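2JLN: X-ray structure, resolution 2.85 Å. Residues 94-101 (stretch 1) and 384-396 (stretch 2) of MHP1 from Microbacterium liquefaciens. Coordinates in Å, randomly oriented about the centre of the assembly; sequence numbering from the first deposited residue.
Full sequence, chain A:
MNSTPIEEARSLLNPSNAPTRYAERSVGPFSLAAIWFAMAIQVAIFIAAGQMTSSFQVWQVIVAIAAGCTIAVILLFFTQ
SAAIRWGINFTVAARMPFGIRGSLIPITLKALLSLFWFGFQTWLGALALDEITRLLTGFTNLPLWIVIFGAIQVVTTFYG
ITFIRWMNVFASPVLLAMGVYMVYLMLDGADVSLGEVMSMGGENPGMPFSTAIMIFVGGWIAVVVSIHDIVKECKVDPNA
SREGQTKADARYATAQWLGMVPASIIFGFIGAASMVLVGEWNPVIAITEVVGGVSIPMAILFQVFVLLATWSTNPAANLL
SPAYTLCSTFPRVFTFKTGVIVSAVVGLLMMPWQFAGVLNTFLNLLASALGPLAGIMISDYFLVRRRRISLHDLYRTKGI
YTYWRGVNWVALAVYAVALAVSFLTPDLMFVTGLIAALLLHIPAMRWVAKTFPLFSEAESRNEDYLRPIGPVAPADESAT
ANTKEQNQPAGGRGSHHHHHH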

# COMPACT_ATOMS: atom_id res chain seq x y z
N ALA A 94 10.34 -9.17 -8.80
CA ALA A 94 11.42 -8.21 -9.03
C ALA A 94 12.66 -8.89 -9.62
O ALA A 94 13.50 -8.24 -10.25
CB ALA A 94 11.76 -7.47 -7.77
N ARG A 95 12.74 -10.20 -9.45
CA ARG A 95 13.86 -10.98 -9.95
C ARG A 95 14.02 -10.79 -11.43
O ARG A 95 15.09 -10.95 -11.97
CB ARG A 95 13.66 -12.44 -9.62
CG ARG A 95 13.88 -12.73 -8.17
CD ARG A 95 13.49 -14.13 -7.79
NE ARG A 95 13.48 -14.28 -6.35
CZ ARG A 95 13.12 -15.38 -5.71
NH1 ARG A 95 12.72 -16.43 -6.41
NH2 ARG A 95 13.15 -15.43 -4.39
N MET A 96 12.93 -10.42 -12.07
CA MET A 96 12.90 -10.31 -13.52
C MET A 96 13.85 -9.21 -14.06
O MET A 96 14.84 -9.52 -14.69
CB MET A 96 11.45 -10.10 -13.96
CG MET A 96 11.01 -10.91 -15.17
SD MET A 96 9.42 -11.76 -14.99
CE MET A 96 8.39 -10.61 -14.03
N PRO A 97 13.55 -7.92 -13.82
CA PRO A 97 14.43 -6.90 -14.40
C PRO A 97 15.76 -6.76 -13.65
O PRO A 97 16.82 -6.75 -14.28
CB PRO A 97 13.61 -5.62 -14.27
CG PRO A 97 12.78 -5.85 -13.07
CD PRO A 97 12.35 -7.30 -13.23
N PHE A 98 15.72 -6.63 -12.33
CA PHE A 98 16.96 -6.65 -11.54
C PHE A 98 17.35 -8.12 -11.46
O PHE A 98 16.62 -8.96 -12.00
CB PHE A 98 16.71 -6.03 -10.17
CG PHE A 98 16.00 -4.72 -10.25
CD1 PHE A 98 14.65 -4.63 -9.98
CD2 PHE A 98 16.66 -3.58 -10.65
CE1 PHE A 98 13.99 -3.44 -10.07
CE2 PHE A 98 15.99 -2.38 -10.76
CZ PHE A 98 14.66 -2.30 -10.46
N GLY A 99 18.46 -8.49 -10.84
CA GLY A 99 18.73 -9.93 -10.82
C GLY A 99 17.85 -10.84 -9.94
O GLY A 99 16.88 -10.43 -9.33
N ILE A 100 18.19 -12.11 -9.87
CA ILE A 100 17.62 -12.96 -8.85
C ILE A 100 18.14 -12.51 -7.49
O ILE A 100 17.49 -12.71 -6.47
CB ILE A 100 17.97 -14.45 -9.12
CG1 ILE A 100 17.06 -14.98 -10.23
CG2 ILE A 100 17.89 -15.31 -7.86
CD1 ILE A 100 17.21 -16.41 -10.52
N ARG A 101 19.33 -11.90 -7.46
CA ARG A 101 19.94 -11.40 -6.22
C ARG A 101 19.99 -9.88 -6.19
O ARG A 101 19.70 -9.28 -5.16
CB ARG A 101 21.34 -11.96 -6.01
CG ARG A 101 21.32 -13.36 -5.44
CD ARG A 101 22.73 -13.95 -5.23
NE ARG A 101 22.71 -15.42 -5.29
CZ ARG A 101 23.76 -16.18 -5.58
NH1 ARG A 101 24.95 -15.62 -5.84
NH2 ARG A 101 23.63 -17.51 -5.61
N VAL A 384 9.28 -4.60 -22.74
CA VAL A 384 10.42 -5.47 -23.05
C VAL A 384 10.04 -6.96 -23.29
O VAL A 384 10.29 -7.48 -24.37
CB VAL A 384 11.47 -5.38 -21.92
CG1 VAL A 384 12.58 -6.39 -22.12
CG2 VAL A 384 12.03 -3.99 -21.85
N ARG A 385 9.45 -7.64 -22.32
CA ARG A 385 9.18 -9.08 -22.45
C ARG A 385 7.86 -9.40 -23.14
O ARG A 385 7.63 -10.52 -23.59
CB ARG A 385 9.25 -9.76 -21.09
CG ARG A 385 10.49 -9.38 -20.40
CD ARG A 385 10.96 -10.40 -19.45
NE ARG A 385 12.03 -9.83 -18.65
CZ ARG A 385 13.32 -9.94 -18.93
NH1 ARG A 385 13.70 -10.62 -19.98
NH2 ARG A 385 14.23 -9.38 -18.14
N ARG A 386 6.98 -8.42 -23.24
CA ARG A 386 5.70 -8.62 -23.89
C ARG A 386 4.89 -9.67 -23.15
O ARG A 386 4.26 -10.54 -23.75
CB ARG A 386 5.90 -8.98 -25.36
CG ARG A 386 6.45 -7.80 -26.14
CD ARG A 386 6.50 -8.05 -27.63
NE ARG A 386 6.72 -6.79 -28.34
CZ ARG A 386 7.09 -6.69 -29.62
NH1 ARG A 386 7.29 -7.79 -30.34
NH2 ARG A 386 7.27 -5.49 -30.18
N ARG A 387 4.89 -9.55 -21.82
CA ARG A 387 4.08 -10.41 -20.97
C ARG A 387 4.55 -11.85 -21.05
O ARG A 387 3.86 -12.74 -20.62
CB ARG A 387 2.61 -10.35 -21.37
CG ARG A 387 1.89 -9.09 -20.94
CD ARG A 387 0.67 -8.88 -21.83
NE ARG A 387 -0.34 -8.03 -21.20
CZ ARG A 387 -1.58 -7.83 -21.67
NH1 ARG A 387 -1.97 -8.42 -22.81
NH2 ARG A 387 -2.42 -7.04 -21.01
N ARG A 388 5.73 -12.09 -21.60
CA ARG A 388 6.16 -13.47 -21.80
C ARG A 388 7.24 -13.86 -20.77
O ARG A 388 8.42 -13.58 -20.95
CB ARG A 388 6.62 -13.66 -23.25
CG ARG A 388 6.87 -15.10 -23.67
CD ARG A 388 6.60 -15.31 -25.15
NE ARG A 388 7.71 -14.92 -26.01
CZ ARG A 388 8.74 -15.72 -26.33
NH1 ARG A 388 8.80 -16.97 -25.85
NH2 ARG A 388 9.71 -15.28 -27.14
N ILE A 389 6.82 -14.51 -19.69
CA ILE A 389 7.74 -14.76 -18.59
C ILE A 389 7.93 -16.25 -18.28
O ILE A 389 7.12 -17.09 -18.70
CB ILE A 389 7.25 -14.06 -17.36
CG1 ILE A 389 6.16 -14.86 -16.68
CG2 ILE A 389 6.68 -12.72 -17.74
CD1 ILE A 389 5.95 -14.42 -15.29
N SER A 390 9.00 -16.58 -17.55
CA SER A 390 9.28 -17.98 -17.24
C SER A 390 9.25 -18.29 -15.74
O SER A 390 10.26 -18.19 -15.08
CB SER A 390 10.62 -18.40 -17.83
OG SER A 390 10.96 -19.73 -17.47
N LEU A 391 8.10 -18.69 -15.20
CA LEU A 391 8.08 -19.10 -13.80
C LEU A 391 9.23 -20.05 -13.43
O LEU A 391 9.83 -19.92 -12.38
CB LEU A 391 6.76 -19.74 -13.42
CG LEU A 391 5.46 -19.01 -13.68
CD1 LEU A 391 4.47 -19.46 -12.66
CD2 LEU A 391 5.64 -17.56 -13.57
N HIS A 392 9.53 -21.01 -14.30
CA HIS A 392 10.60 -21.97 -14.00
C HIS A 392 11.85 -21.27 -13.49
O HIS A 392 12.45 -21.68 -12.49
CB HIS A 392 10.92 -22.79 -15.26
CG HIS A 392 12.05 -23.77 -15.10
ND1 HIS A 392 11.91 -24.96 -14.41
CD2 HIS A 392 13.33 -23.74 -15.55
CE1 HIS A 392 13.06 -25.62 -14.44
NE2 HIS A 392 13.94 -24.89 -15.11
N ASP A 393 12.22 -20.19 -14.18
CA ASP A 393 13.50 -19.55 -13.90
C ASP A 393 13.48 -18.59 -12.72
O ASP A 393 14.53 -18.30 -12.17
CB ASP A 393 14.05 -18.85 -15.15
CG ASP A 393 14.27 -19.81 -16.32
OD1 ASP A 393 13.28 -20.48 -16.73
OD2 ASP A 393 15.41 -19.88 -16.84
N LEU A 394 12.29 -18.12 -12.33
CA LEU A 394 12.14 -17.21 -11.19
C LEU A 394 12.35 -17.96 -9.88
O LEU A 394 12.62 -17.37 -8.83
CB LEU A 394 10.75 -16.53 -11.16
CG LEU A 394 10.45 -15.43 -12.17
CD1 LEU A 394 8.99 -15.16 -12.26
CD2 LEU A 394 11.13 -14.18 -11.79
N TYR A 395 12.23 -19.28 -9.93
CA TYR A 395 12.36 -20.01 -8.69
C TYR A 395 13.65 -20.82 -8.65
O TYR A 395 13.78 -21.80 -7.88
CB TYR A 395 11.15 -20.89 -8.48
CG TYR A 395 9.94 -20.11 -8.11
CD1 TYR A 395 9.02 -19.73 -9.06
CD2 TYR A 395 9.73 -19.73 -6.79
CE1 TYR A 395 7.90 -19.00 -8.72
CE2 TYR A 395 8.62 -18.99 -6.43
CZ TYR A 395 7.71 -18.63 -7.39
OH TYR A 395 6.61 -17.90 -7.04
N ARG A 396 14.62 -20.40 -9.47
CA ARG A 396 15.85 -21.15 -9.63
C ARG A 396 17.02 -20.21 -9.65
O ARG A 396 17.02 -19.25 -10.38
CB ARG A 396 15.81 -21.92 -10.96
CG ARG A 396 16.31 -23.37 -10.88
CD ARG A 396 15.71 -24.21 -12.00
NE ARG A 396 14.25 -24.10 -12.05
CZ ARG A 396 13.40 -24.76 -11.25
NH1 ARG A 396 13.87 -25.58 -10.31
NH2 ARG A 396 12.09 -24.59 -11.38

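Residues 94-101, which form no regular helix or strand, pack against a loop and short helix formed by residues 384-396, and together the two stretches bury 422 Å² of surface. The backbones come nearest where Arg95 faces Leu394, with CA atoms 6.6 Å apart; the separation between Pro97 CA and Val384 CA is 9.6 Å. Within the second stretch, a type I' turn from Arg385 to Arg388, closed by a hydrogen bond from Arg388 N to Arg385 O (3.2 Å), leads into the helix 391-394. Ser390 occupies the N-cap position of this helix, and its OG donates to Asp393 OD1 at 2.5 Å.

Met96 contributes the largest area. Its thioether lies against apolar groups from two parts of the second stretch, with Met96 SD 4.0 Å from Ile389 CB and 4.4 Å from Leu394 CD2. The same residue also meets Arg385, whose side chain reaches back from the turn: Met96 CG lies 3.8 Å from Arg385 NE, and Met96 O is 3.5 Å from Arg385 NH2. The guanidinium nitrogens of Arg385 find hydrogen-bonding partners elsewhere in the structure, so the close approach of Met96 leaves none of them without a partner.

Leu394, next in covered area, combines apolar packing with a polar backbone contact. Its CB points sideways, but the end of the side chain comes nearer, bringing Leu394 CD2 to 3.8 Å from Arg95 CB and 4.2 Å from Met96 N. Its carbonyl serves a different role. Arg95, extended through chi2 and chi3 in the t rotamer, runs past the leucine side chain and donates from NH1 to Leu394 O at 2.6 Å, with an N-H...O angle of 143°. The acceptor lies near the guanidinium plane, where the N-H bonds point. One arginine thus offers its methylene to the leucine methyl and its charged end to the carbonyl of the same residue.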